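Local coordinates for hypothetical protein AQ_328 (Aquifex aeolicus, PDB 1R4V) that is of unknown function but adopts an ancestral histone fold and may take part in protein heterodimerization, at residues A[36-42]-A[143-147]. Residues are numbered along the deposited sequence.
Sequences FRTELDI and ADVIK. With CAC (cacodylate ion), chain D.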
ATOM      1  N   PHE A  36       7.370  -4.371  10.898  1.00 20.81           N
ATOM      2  CA  PHE A  36       6.826  -3.177  11.569  1.00 23.23           C
ATOM      3  C   PHE A  36       7.312  -3.048  13.036  1.00 23.42           C
ATOM      4  O   PHE A  36       7.613  -1.961  13.514  1.00 24.85           O
ATOM      5  CB  PHE A  36       5.305  -3.194  11.462  1.00 21.29           C
ATOM      6  CG  PHE A  36       4.770  -2.442  10.263  1.00 16.79           C
ATOM      7  CD1 PHE A  36       5.192  -2.745   8.983  1.00 24.44           C
ATOM      8  CD2 PHE A  36       3.816  -1.431  10.418  1.00 23.26           C
ATOM      9  CE1 PHE A  36       4.683  -2.053   7.882  1.00 22.19           C
ATOM     10  CE2 PHE A  36       3.311  -0.739   9.328  1.00 21.07           C
ATOM     11  CZ  PHE A  36       3.759  -1.050   8.052  1.00 23.11           C
ATOM     12  N   ARG A  37       7.395  -4.166  13.747  1.00 26.92           N
ATOM     13  CA  ARG A  37       7.784  -4.159  15.153  1.00 28.11           C
ATOM     14  C   ARG A  37       9.264  -3.825  15.256  1.00 29.17           C
ATOM     15  O   ARG A  37       9.654  -2.848  15.895  1.00 30.79           O
ATOM     16  CB  ARG A  37       7.451  -5.503  15.787  1.00 27.87           C
ATOM     17  CG  ARG A  37       7.849  -5.610  17.243  1.00 31.13           C
ATOM     18  CD  ARG A  37       7.428  -6.922  17.911  1.00 33.22           C
ATOM     19  NE  ARG A  37       8.221  -8.073  17.468  1.00 37.37           N
ATOM     20  CZ  ARG A  37       7.835  -9.048  16.637  1.00 36.91           C
ATOM     21  NH1 ARG A  37       8.705 -10.006  16.356  1.00 34.39           N
ATOM     22  NH2 ARG A  37       6.623  -9.113  16.097  1.00 36.88           N
ATOM     23  N   THR A  38      10.089  -4.609  14.573  1.00 29.59           N
ATOM     24  CA  THR A  38      11.546  -4.505  14.709  1.00 31.24           C
ATOM     25  C   THR A  38      12.151  -3.278  14.036  1.00 31.97           C
ATOM     26  O   THR A  38      13.068  -2.681  14.590  1.00 33.32           O
ATOM     27  CB  THR A  38      12.219  -5.803  14.194  1.00 30.15           C
ATOM     28  OG1 THR A  38      11.833  -6.048  12.828  1.00 34.78           O
ATOM     29  CG2 THR A  38      11.673  -6.990  14.940  1.00 29.94           C
ATOM     30  N   GLU A  39      11.661  -2.882  12.862  1.00 32.97           N
ATOM     31  CA  GLU A  39      12.258  -1.755  12.134  1.00 33.54           C
ATOM     32  C   GLU A  39      11.516  -0.417  12.249  1.00 34.18           C
ATOM     33  O   GLU A  39      12.147   0.636  12.162  1.00 35.06           O
ATOM     34  CB  GLU A  39      12.468  -2.122  10.655  1.00 34.88           C
ATOM     35  CG  GLU A  39      13.366  -3.336  10.420  1.00 40.46           C
ATOM     36  CD  GLU A  39      14.798  -3.203  10.954  1.00 46.89           C
ATOM     37  OE1 GLU A  39      15.387  -2.094  10.894  1.00 48.76           O
ATOM     38  OE2 GLU A  39      15.353  -4.225  11.433  1.00 50.96           O
ATOM     39  N   LEU A  40      10.196  -0.441  12.441  1.00 34.01           N
ATOM     40  CA  LEU A  40       9.377   0.777  12.488  1.00 33.52           C
ATOM     41  C   LEU A  40       8.768   1.122  13.848  1.00 33.53           C
ATOM     42  O   LEU A  40       8.162   2.175  13.958  1.00 34.17           O
ATOM     43  CB  LEU A  40       8.250   0.676  11.448  1.00 33.27           C
ATOM     44  CG  LEU A  40       8.671   0.403  10.006  1.00 32.04           C
ATOM     45  CD1 LEU A  40       7.492   0.242   9.030  1.00 30.41           C
ATOM     46  CD2 LEU A  40       9.586   1.506   9.530  1.00 35.50           C
ATOM     47  N   ASP A  41       8.930   0.270  14.863  1.00 33.04           N
ATOM     48  CA  ASP A  41       8.408   0.456  16.222  1.00 32.54           C
ATOM     49  C   ASP A  41       6.881   0.504  16.273  1.00 30.30           C
ATOM     50  O   ASP A  41       6.307   1.288  17.037  1.00 30.68           O
ATOM     51  CB  ASP A  41       8.992   1.714  16.895  1.00 34.43           C
ATOM     52  CG  ASP A  41      10.505   1.629  17.115  1.00 44.96           C
ATOM     53  OD1 ASP A  41      11.213   2.596  16.741  1.00 52.65           O
ATOM     54  OD2 ASP A  41      11.079   0.641  17.646  1.00 55.59           O
ATOM     55  N   ILE A  42       6.227  -0.315  15.457  1.00 26.60           N
ATOM     56  CA  ILE A  42       4.779  -0.386  15.430  1.00 25.76           C
ATOM     57  C   ILE A  42       4.400  -1.836  15.679  1.00 24.19           C
ATOM     58  O   ILE A  42       4.783  -2.727  14.925  1.00 23.58           O
ATOM     59  CB  ILE A  42       4.182   0.061  14.090  1.00 23.88           C
ATOM     60  CG1 ILE A  42       4.444   1.544  13.816  1.00 26.05           C
ATOM     61  CG2 ILE A  42       2.688  -0.272  14.084  1.00 22.66           C
ATOM     62  CD1 ILE A  42       4.333   1.922  12.356  1.00 24.70           C
ATOM     63  N   ALA A 143       2.929   3.498   7.634  1.00 18.67           N
ATOM     64  CA  ALA A 143       3.713   3.420   8.875  1.00 20.68           C
ATOM     65  C   ALA A 143       4.063   4.828   9.389  1.00 20.27           C
ATOM     66  O   ALA A 143       4.017   5.084  10.586  1.00 19.82           O
ATOM     67  CB  ALA A 143       4.977   2.581   8.652  1.00 21.48           C
ATOM     68  N   ASP A 144       4.404   5.729   8.478  1.00 21.44           N
ATOM     69  CA  ASP A 144       4.766   7.105   8.779  1.00 22.68           C
ATOM     70  C   ASP A 144       3.557   7.798   9.416  1.00 21.80           C
ATOM     71  O   ASP A 144       3.679   8.454  10.439  1.00 22.00           O
ATOM     72  CB  ASP A 144       5.231   7.840   7.518  1.00 23.18           C
ATOM     73  CG  ASP A 144       5.758   9.262   7.808  1.00 28.56           C
ATOM     74  OD1 ASP A 144       6.560   9.453   8.752  1.00 41.73           O
ATOM     75  OD2 ASP A 144       5.432  10.264   7.126  1.00 42.30           O
ATOM     76  N   VAL A 145       2.380   7.619   8.829  1.00 20.86           N
ATOM     77  CA  VAL A 145       1.165   8.234   9.321  1.00 20.18           C
ATOM     78  C   VAL A 145       0.791   7.623  10.676  1.00 18.46           C
ATOM     79  O   VAL A 145       0.401   8.372  11.568  1.00 17.16           O
ATOM     80  CB  VAL A 145       0.022   8.109   8.293  1.00 20.93           C
ATOM     81  CG1 VAL A 145      -1.284   8.690   8.868  1.00 19.56           C
ATOM     82  CG2 VAL A 145       0.437   8.840   6.996  1.00 22.22           C
ATOM     83  N   ILE A 146       0.922   6.307  10.852  1.00 16.04           N
ATOM     84  CA  ILE A 146       0.600   5.681  12.153  1.00 17.26           C
ATOM     85  C   ILE A 146       1.401   6.323  13.284  1.00 16.94           C
ATOM     86  O   ILE A 146       0.865   6.686  14.328  1.00 16.63           O
ATOM     87  CB  ILE A 146       0.872   4.157  12.109  1.00 16.91           C
ATOM     88  CG1 ILE A 146      -0.180   3.453  11.230  1.00 19.46           C
ATOM     89  CG2 ILE A 146       0.929   3.539  13.500  1.00 17.31           C
ATOM     90  CD1 ILE A 146       0.234   2.115  10.741  1.00 22.19           C
ATOM     91  N   LYS A 147       2.704   6.442  13.070  1.00 19.71           N
ATOM     92  CA  LYS A 147       3.605   7.051  14.040  1.00 21.04           C
ATOM     93  C   LYS A 147       3.341   8.517  14.312  1.00 19.73           C
ATOM     94  O   LYS A 147       3.491   8.959  15.454  1.00 20.34           O
ATOM     95  CB  LYS A 147       5.047   6.852  13.596  1.00 22.56           C
ATOM     96  CG  LYS A 147       5.450   5.400  13.831  1.00 27.59           C
ATOM     97  CD  LYS A 147       6.957   5.196  13.798  1.00 33.41           C
ATOM     98  CE  LYS A 147       7.459   5.079  12.382  1.00 39.81           C
ATOM     99  NZ  LYS A 147       8.812   4.470  12.422  1.00 45.88           N
TER
HETATM  100 AS   CAC D 203       6.247 -12.824  14.893  1.00 32.50          AS
HETATM  101  O1  CAC D 203       5.125 -12.216  16.070  1.00 34.51           O
HETATM  102  O2  CAC D 203       7.674 -11.873  14.588  1.00 40.28           O
HETATM  103  C1  CAC D 203       6.830 -14.639  15.390  1.00 35.87           C
HETATM  104  C2  CAC D 203       5.196 -12.828  13.238  1.00 35.65           C
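When two helices are too far apart and too steeply crossed to mesh along their lengths, side chains from the end of one helix and the turn after it can fill the gap and converge on an alanine of the other; segments 36-42 and 143-147 illustrate the case. Their helical axes come no closer than 12.5 Å and cross at -80°, so the contact depends on what projects into the gap. Apolar packing centres on A143, whose small CB meets three larger groups: L40 CD1 at 3.5 Å, F36 CE2 at 3.8 Å and I42 CD1 at 3.8 Å. One turn further on, I146 extends the patch, its CG2 lying 3.9 Å from I42 CD1 and its CD1 4.4 Å from the ring edge at F36 CE2. I42 can join because a Schellman motif turns the chain out of the helix: D41 has positive phi, I42 N bonds back to F36 O (2.9 Å) and D41 N, weakly, to R37 O (3.4 Å).

The polar tie lies at the margin. K147 stretches back so that NZ donates to the backbone L40 O at 2.8 Å, and K147 CG rests 3.9 Å from I42 CD1. R37, on another side of the helix, binds instead a cacodylate ion, probably from the crystallisation liquor, through NH1 to O2 (2.8 Å).

Both I42 and I146 also touch P155, in the loop leading to helix 157-168. A short helix and its following loop thus pack against the end of a long central helix and the loop beyond, consistent with the handshake pairing of histone folds, here between two histone-like repeats of one chain.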